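Local coordinates for G-protein alpha subunit Galpha7 (Naegleria fowleri, PDB 6NE6) that probably binds and hydrolyses GTP as the alpha subunit of a heterotrimeric G protein, switching signalling on and off, at residues 22-25 with 26-30; 129-132 with 133-137; 283-286 with 287-291. All coordinates share one frame; numbering follows the deposited sequence.

Interaction 1: 22-25 with 26-30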
loop_
_atom_site.group_PDB
_atom_site.type_symbol
_atom_site.label_atom_id
_atom_site.label_comp_id
_atom_site.label_asym_id
_atom_site.label_seq_id
_atom_site.Cartn_x
_atom_site.Cartn_y
_atom_site.Cartn_z
ATOM N N LYS A 22 0.486 3.729 2.440
ATOM C CA LYS A 22 1.105 4.522 3.494
ATOM C C LYS A 22 2.008 3.663 4.376
ATOM O O LYS A 22 3.052 4.140 4.831
ATOM C CB LYS A 22 0.044 5.244 4.326
ATOM C CG LYS A 22 -0.785 4.368 5.226
ATOM C CD LYS A 22 -1.617 5.234 6.206
ATOM C CE LYS A 22 -2.416 4.338 7.148
ATOM N NZ LYS A 22 -3.047 5.087 8.271
ATOM N N SER A 23 1.654 2.390 4.598
ATOM C CA SER A 23 2.534 1.530 5.396
ATOM C C SER A 23 3.841 1.228 4.672
ATOM O O SER A 23 4.875 1.019 5.325
ATOM C CB SER A 23 1.821 0.228 5.770
ATOM O OG SER A 23 1.531 -0.544 4.619
ATOM N N THR A 24 3.821 1.200 3.332
ATOM C CA THR A 24 5.064 1.074 2.571
ATOM C C THR A 24 6.000 2.238 2.859
ATOM O O THR A 24 7.212 2.050 3.038
ATOM C CB THR A 24 4.767 1.019 1.068
ATOM O OG1 THR A 24 3.752 0.043 0.828
ATOM C CG2 THR A 24 6.033 0.644 0.280
ATOM N N ILE A 25 5.448 3.455 2.902
ATOM C CA ILE A 25 6.244 4.631 3.224
ATOM C C ILE A 25 6.901 4.466 4.583
ATOM O O ILE A 25 8.091 4.758 4.751
ATOM C CB ILE A 25 5.372 5.898 3.183
ATOM C CG1 ILE A 25 4.876 6.121 1.759
ATOM C CG2 ILE A 25 6.173 7.090 3.665
ATOM C CD1 ILE A 25 4.034 7.378 1.605
ATOM N N PHE A 26 6.125 4.023 5.580
ATOM C CA PHE A 26 6.685 3.900 6.924
ATOM C C PHE A 26 7.792 2.854 6.954
ATOM O O PHE A 26 8.844 3.070 7.562
ATOM C CB PHE A 26 5.603 3.557 7.954
ATOM C CG PHE A 26 6.127 3.575 9.374
ATOM C CD1 PHE A 26 6.164 4.758 10.086
ATOM C CD2 PHE A 26 6.620 2.427 9.970
ATOM C CE1 PHE A 26 6.673 4.799 11.379
ATOM C CE2 PHE A 26 7.134 2.465 11.268
ATOM C CZ PHE A 26 7.157 3.660 11.965
ATOM N N LYS A 27 7.567 1.704 6.318
ATOM C CA LYS A 27 8.574 0.649 6.354
ATOM C C LYS A 27 9.837 1.063 5.614
ATOM O O LYS A 27 10.953 0.722 6.037
ATOM C CB LYS A 27 7.994 -0.649 5.791
ATOM C CG LYS A 27 7.013 -1.318 6.743
ATOM C CD LYS A 27 6.445 -2.613 6.147
ATOM C CE LYS A 27 5.542 -2.336 4.937
ATOM N NZ LYS A 27 4.688 -3.527 4.620
ATOM N N GLN A 28 9.694 1.806 4.515
ATOM C CA GLN A 28 10.876 2.312 3.828
ATOM C C GLN A 28 11.628 3.306 4.698
ATOM O O GLN A 28 12.868 3.323 4.703
ATOM C CB GLN A 28 10.490 2.959 2.501
ATOM C CG GLN A 28 9.971 1.978 1.479
ATOM C CD GLN A 28 11.067 1.173 0.786
ATOM O OE1 GLN A 28 11.991 0.650 1.426
ATOM N NE2 GLN A 28 10.965 1.066 -0.534
ATOM N N MET A 29 10.895 4.141 5.444
ATOM C CA MET A 29 11.549 5.085 6.348
ATOM C C MET A 29 12.340 4.349 7.421
ATOM O O MET A 29 13.451 4.766 7.779
ATOM C CB MET A 29 10.516 6.018 6.987
ATOM C CG MET A 29 10.123 7.212 6.109
ATOM S SD MET A 29 11.440 8.431 5.952
ATOM C CE MET A 29 11.260 9.317 7.501
ATOM N N ARG A 30 11.788 3.249 7.945
ATOM C CA ARG A 30 12.553 2.413 8.871
ATOM C C ARG A 30 13.879 1.991 8.251
ATOM O O ARG A 30 14.929 2.031 8.911
ATOM C CB ARG A 30 11.743 1.174 9.278
ATOM C CG ARG A 30 10.612 1.458 10.261
ATOM C CD ARG A 30 10.025 0.154 10.836
ATOM N NE ARG A 30 11.068 -0.710 11.399
ATOM C CZ ARG A 30 10.846 -1.920 11.915
ATOM N NH1 ARG A 30 9.614 -2.419 11.970
ATOM N NH2 ARG A 30 11.857 -2.633 12.380
HETATM O O HOH W 1 3.156 -2.212 2.585
#
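Ile25, Phe26 and Thr24 bury the most surface where 22-25 runs into 26-30 on one helix. Ile25 touches the next turn through its backbone. Ile25 O accepts the N-H of Met29 (N to O 3.0 Å). CB and CG of Met29 each lie 3.5 Å from Ile25 O. The branches of Ile25 turn to Met177 and Ala305. Phe26 gives its N-H to Lys22 O (N to O 3.2 Å). Its CG lies anti to the backbone N (chi1 -174°), which swings the ring off the helix to Ile164 and Gln166 on strand 163-170.

This is the start of helix 22-32, which follows strand 10-16. Lys22 and Ser23 fit the end of a P-loop (Walker A), as expected for a G-protein alpha subunit. No nucleotide is bound in this structure.

Thr24 O takes the N-H of Gln28 (N to O 2.9 Å). CG of Gln28 lies 3.2 Å from Thr24 O. The Gln28 side chain then bends at chi2 (-78°), and NE2 bonds to Ala305 O. On the polar side, Lys27 curls back over the first turn, and its CE sits 3.4 Å from Ser23 O. Lys27 NZ bonds to Val153 O and Val154 O. Lys27 NZ also donates to a water, 2.9 Å from its oxygen, and that water is hydrogen-bonded to Ser23 OG and Thr24 OG1.

Interaction 2: 129-132 with 133-137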
loop_
_atom_site.group_PDB
_atom_site.type_symbol
_atom_site.label_atom_id
_atom_site.label_comp_id
_atom_site.label_asym_id
_atom_site.label_seq_id
_atom_site.Cartn_x
_atom_site.Cartn_y
_atom_site.Cartn_z
ATOM N N ASP A 129 -1.291 -5.940 -4.544
ATOM C CA ASP A 129 -0.314 -5.431 -5.508
ATOM C C ASP A 129 0.906 -6.345 -5.612
ATOM O O ASP A 129 1.469 -6.514 -6.699
ATOM C CB ASP A 129 0.150 -4.019 -5.132
ATOM C CG ASP A 129 -0.904 -2.961 -5.383
ATOM O OD1 ASP A 129 -1.924 -3.244 -6.044
ATOM O OD2 ASP A 129 -0.691 -1.829 -4.916
ATOM N N SER A 130 1.332 -6.931 -4.490
ATOM C CA SER A 130 2.542 -7.739 -4.419
ATOM C C SER A 130 2.329 -9.188 -4.839
ATOM O O SER A 130 3.257 -9.981 -4.699
ATOM C CB SER A 130 3.114 -7.713 -2.993
ATOM O OG SER A 130 2.131 -8.111 -2.046
ATOM N N ALA A 131 1.154 -9.553 -5.354
ATOM C CA ALA A 131 0.876 -10.966 -5.607
ATOM C C ALA A 131 1.882 -11.587 -6.573
ATOM O O ALA A 131 2.411 -12.669 -6.305
ATOM C CB ALA A 131 -0.549 -11.138 -6.123
ATOM N N SER A 132 2.149 -10.934 -7.715
ATOM C CA SER A 132 3.058 -11.555 -8.674
ATOM C C SER A 132 4.477 -11.638 -8.125
ATOM O O SER A 132 5.182 -12.613 -8.407
ATOM C CB SER A 132 3.043 -10.804 -10.011
ATOM O OG SER A 132 3.670 -9.540 -9.903
ATOM N N TYR A 133 4.899 -10.647 -7.343
ATOM C CA TYR A 133 6.210 -10.693 -6.710
ATOM C C TYR A 133 6.366 -11.960 -5.879
ATOM O O TYR A 133 7.360 -12.688 -6.006
ATOM C CB TYR A 133 6.401 -9.445 -5.839
ATOM C CG TYR A 133 7.618 -9.541 -4.935
ATOM C CD1 TYR A 133 8.870 -9.124 -5.366
ATOM C CD2 TYR A 133 7.505 -10.064 -3.650
ATOM C CE1 TYR A 133 9.983 -9.227 -4.535
ATOM C CE2 TYR A 133 8.604 -10.171 -2.817
ATOM C CZ TYR A 133 9.838 -9.751 -3.262
ATOM O OH TYR A 133 10.926 -9.856 -2.431
ATOM N N TYR A 134 5.391 -12.243 -5.011
ATOM C CA TYR A 134 5.542 -13.417 -4.162
ATOM C C TYR A 134 5.491 -14.698 -4.993
ATOM O O TYR A 134 6.318 -15.602 -4.801
ATOM C CB TYR A 134 4.479 -13.424 -3.057
ATOM C CG TYR A 134 4.662 -12.359 -1.989
ATOM C CD1 TYR A 134 5.883 -12.196 -1.329
ATOM C CD2 TYR A 134 3.613 -11.519 -1.643
ATOM C CE1 TYR A 134 6.045 -11.227 -0.341
ATOM C CE2 TYR A 134 3.762 -10.551 -0.666
ATOM C CZ TYR A 134 4.976 -10.413 -0.015
ATOM O OH TYR A 134 5.131 -9.439 0.961
ATOM N N PHE A 135 4.559 -14.778 -5.949
ATOM C CA PHE A 135 4.467 -15.976 -6.779
ATOM C C PHE A 135 5.760 -16.209 -7.555
ATOM O O PHE A 135 6.231 -17.351 -7.679
ATOM C CB PHE A 135 3.313 -15.864 -7.778
ATOM C CG PHE A 135 1.926 -15.935 -7.180
ATOM C CD1 PHE A 135 1.627 -16.762 -6.108
ATOM C CD2 PHE A 135 0.895 -15.191 -7.754
ATOM C CE1 PHE A 135 0.319 -16.830 -5.608
ATOM C CE2 PHE A 135 -0.403 -15.256 -7.262
ATOM C CZ PHE A 135 -0.697 -16.077 -6.198
ATOM N N ASP A 136 6.347 -15.136 -8.092
ATOM C CA ASP A 136 7.555 -15.298 -8.898
ATOM C C ASP A 136 8.773 -15.649 -8.060
ATOM O O ASP A 136 9.781 -16.088 -8.623
ATOM C CB ASP A 136 7.859 -14.021 -9.684
ATOM C CG ASP A 136 6.954 -13.840 -10.885
ATOM O OD1 ASP A 136 6.374 -14.842 -11.370
ATOM O OD2 ASP A 136 6.854 -12.686 -11.359
ATOM N N ASN A 137 8.724 -15.423 -6.743
ATOM C CA ASN A 137 9.839 -15.755 -5.862
ATOM C C ASN A 137 9.576 -16.997 -5.020
ATOM O O ASN A 137 10.206 -17.176 -3.970
ATOM C CB ASN A 137 10.177 -14.562 -4.962
ATOM C CG ASN A 137 10.872 -13.455 -5.726
ATOM O OD1 ASN A 137 12.063 -13.551 -6.026
ATOM N ND2 ASN A 137 10.127 -12.419 -6.081
HETATM O O HOH W 2 3.709 -7.952 -7.705
#
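Ser130 and Tyr134 meet at the start of the short helix 131-136, which probably belongs to the helical domain of a G-protein alpha subunit and packs on helix 39-66. Ser130 is the N-cap residue, but its side chain makes no capping bond.

The tight part is on the buried side. Ser130 OG sits between its backbone N and carbonyl carbon (chi1 54°), which sets it obliquely against the Tyr134 ring, 3.2 Å from Tyr134 CE2. It also bonds to Arg155 O. Ser130 O receives the N-H of Tyr134 (N to O 3.1 Å). Tyr134 OH bonds to Asp152 O. Next to it, Ala131 O takes the N-H of Phe135 (N to O 3.0 Å). Ala131 CB is 4.3 Å from Phe135 CE2, a looser apolar touch.

The other side is more open. Asp136 is exposed; its N-H bonds to Ser132 O (N to O 2.8 Å), while its OD1 bonds to Trp110 NE1. A water accepts the N-H of Tyr133 and donates to Asp129 O, bridging the first turn. At the far end Asn137 ND2 lies over the rim of one face of the Tyr133 ring and donates to Tyr133 O at 2.8 Å, 30° out of the carbonyl plane.

Interaction 3: 283-286 with 287-291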
loop_
_atom_site.group_PDB
_atom_site.type_symbol
_atom_site.label_atom_id
_atom_site.label_comp_id
_atom_site.label_asym_id
_atom_site.label_seq_id
_atom_site.Cartn_x
_atom_site.Cartn_y
_atom_site.Cartn_z
ATOM N N PHE A 283 -4.357 14.910 -14.883
ATOM C CA PHE A 283 -5.808 14.954 -14.722
ATOM C C PHE A 283 -6.222 14.490 -13.336
ATOM O O PHE A 283 -7.099 15.095 -12.707
ATOM C CB PHE A 283 -6.470 14.091 -15.797
ATOM C CG PHE A 283 -7.976 14.045 -15.721
ATOM C CD1 PHE A 283 -8.741 15.005 -16.364
ATOM C CD2 PHE A 283 -8.622 13.015 -15.053
ATOM C CE1 PHE A 283 -10.129 14.955 -16.322
ATOM C CE2 PHE A 283 -10.006 12.963 -15.002
ATOM C CZ PHE A 283 -10.756 13.935 -15.646
ATOM N N ILE A 284 -5.601 13.419 -12.839
ATOM C CA ILE A 284 -5.935 12.925 -11.507
ATOM C C ILE A 284 -5.525 13.934 -10.443
ATOM O O ILE A 284 -6.287 14.224 -9.513
ATOM C CB ILE A 284 -5.285 11.555 -11.263
ATOM C CG1 ILE A 284 -5.877 10.519 -12.216
ATOM C CG2 ILE A 284 -5.479 11.130 -9.805
ATOM C CD1 ILE A 284 -5.109 9.199 -12.233
ATOM N N LYS A 285 -4.318 14.484 -10.558
ATOM C CA LYS A 285 -3.899 15.524 -9.621
ATOM C C LYS A 285 -4.868 16.704 -9.642
ATOM O O LYS A 285 -5.211 17.247 -8.586
ATOM C CB LYS A 285 -2.480 15.970 -9.951
ATOM C CG LYS A 285 -1.967 17.178 -9.170
ATOM C CD LYS A 285 -0.564 17.562 -9.634
ATOM C CE LYS A 285 -0.080 18.834 -8.953
ATOM N NZ LYS A 285 1.288 19.224 -9.408
ATOM N N ASP A 286 -5.357 17.086 -10.830
ATOM C CA ASP A 286 -6.301 18.194 -10.908
ATOM C C ASP A 286 -7.624 17.844 -10.238
ATOM O O ASP A 286 -8.254 18.709 -9.619
ATOM C CB ASP A 286 -6.542 18.608 -12.363
ATOM C CG ASP A 286 -5.354 19.325 -12.967
ATOM O OD1 ASP A 286 -4.492 19.792 -12.193
ATOM O OD2 ASP A 286 -5.297 19.430 -14.213
ATOM N N MET A 287 -8.071 16.589 -10.357
ATOM C CA MET A 287 -9.305 16.204 -9.680
ATOM C C MET A 287 -9.153 16.321 -8.170
ATOM O O MET A 287 -10.066 16.791 -7.477
ATOM C CB MET A 287 -9.715 14.779 -10.064
ATOM C CG MET A 287 -10.264 14.626 -11.472
ATOM S SD MET A 287 -11.119 13.034 -11.640
ATOM C CE MET A 287 -9.734 11.888 -11.616
ATOM N N TYR A 288 -8.004 15.908 -7.637
ATOM C CA TYR A 288 -7.785 16.050 -6.202
ATOM C C TYR A 288 -7.715 17.515 -5.793
ATOM O O TYR A 288 -8.319 17.914 -4.790
ATOM C CB TYR A 288 -6.518 15.298 -5.784
ATOM C CG TYR A 288 -6.807 13.836 -5.456
ATOM C CD1 TYR A 288 -7.351 13.488 -4.227
ATOM C CD2 TYR A 288 -6.552 12.817 -6.385
ATOM C CE1 TYR A 288 -7.636 12.172 -3.921
ATOM C CE2 TYR A 288 -6.832 11.498 -6.080
ATOM C CZ TYR A 288 -7.367 11.188 -4.847
ATOM O OH TYR A 288 -7.659 9.888 -4.530
ATOM N N LYS A 289 -7.008 18.345 -6.563
ATOM C CA LYS A 289 -6.938 19.751 -6.184
ATOM C C LYS A 289 -8.305 20.418 -6.262
ATOM O O LYS A 289 -8.601 21.316 -5.460
ATOM C CB LYS A 289 -5.915 20.492 -7.047
ATOM C CG LYS A 289 -4.477 20.048 -6.751
ATOM C CD LYS A 289 -3.468 20.633 -7.723
ATOM C CE LYS A 289 -3.251 22.115 -7.478
ATOM N NZ LYS A 289 -2.216 22.668 -8.396
ATOM N N GLU A 290 -9.162 19.969 -7.187
ATOM C CA GLU A 290 -10.504 20.535 -7.289
ATOM C C GLU A 290 -11.307 20.270 -6.021
ATOM O O GLU A 290 -12.115 21.114 -5.606
ATOM C CB GLU A 290 -11.206 19.970 -8.526
ATOM C CG GLU A 290 -12.504 20.685 -8.924
ATOM C CD GLU A 290 -13.704 20.300 -8.069
ATOM O OE1 GLU A 290 -13.767 19.144 -7.583
ATOM O OE2 GLU A 290 -14.591 21.163 -7.883
ATOM N N LYS A 291 -11.076 19.121 -5.380
ATOM C CA LYS A 291 -11.726 18.800 -4.115
ATOM C C LYS A 291 -11.291 19.723 -2.994
ATOM O O LYS A 291 -12.028 19.877 -2.011
ATOM C CB LYS A 291 -11.419 17.349 -3.725
ATOM C CG LYS A 291 -12.139 16.316 -4.573
ATOM C CD LYS A 291 -13.638 16.506 -4.419
ATOM C CE LYS A 291 -14.420 15.301 -4.861
ATOM N NZ LYS A 291 -15.872 15.506 -4.583
#
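A Met-aromatic contact marks one side of helix 277-291, where Met287 meets Phe283 one turn earlier. Met287 SD lies 4.5 Å from the centroid of the Phe283 ring, 51° off its normal, so the approach is oblique. The closest ring atom is Phe283 CE2, 3.5 Å from Met287 SD. The methyl CE of Met287 reaches the same corner of the ring, 3.6 Å from Phe283 CE2. Met287 CG is anti to the carbonyl carbon (chi1 -73°), and a bend at chi3 turns CE back across Phe283 and toward CG1 of Ile284. Phe267 touches both Phe283 and Met287, and Tyr270 meets the Phe283 ring edge-to-face. Loop residues thus cover this part of the helix.

Ile284 and Tyr288 form a second pair, both buried. Their side chains run alongside each other in the same direction. CG2 of Ile284 sits at the edge of the Tyr288 ring, in its plane, 4.0 Å from Tyr288 CD2. Ile284 O is also near that edge, 3.4 Å from Tyr288 CD2, while it accepts the N-H of Tyr288. Tyr288 packs on Leu226 of helix 221-235 and on Leu245 of strand 242-248.

Lys285 and Lys289 are a third pair. The Lys285 chain is extended, and its CE touches CD of Lys289 at 4.0 Å. The contact is made by methylene groups. Lys285 NZ and Lys289 NZ are 5.0 Å apart, and the like charges may disfavour a closer approach. Asp286 OD1 lies near Lys289 NZ, though not in contact, and may offset them. Lys285 also touches Val300 and Phe302 of strand 297-302.

The exposed Asp286 joins the next turn through its carbonyl O, which accepts the N-H of Glu290. A helix that packs beside a neighbouring helix and against the strands of a mostly parallel sheet is typical of the Ras-like domain of G-protein alpha subunits.

How the interactions relate
The three contacts come one after another along the chain, each within a single helix. Interactions 1 and 3 flank the mixed sheet. Helix 22-32 follows strand 10-16, while helix 277-291 precedes the outermost strand 297-302. The centres of interactions 1 and 3 are about 25 Å apart. Interaction 2 belongs to the helical part of the chain, inserted between helix 22-32 and strand 163-170. Its centre is about 19 Å from that of interaction 1 and about 31 Å from that of interaction 3. Interactions 2 and 3 lie on opposite sides of the chain's centre. None touches another. This matches the two-part build of G-protein alpha subunits, a Ras-like domain and a helical domain, between which the nucleotide binds in relatives.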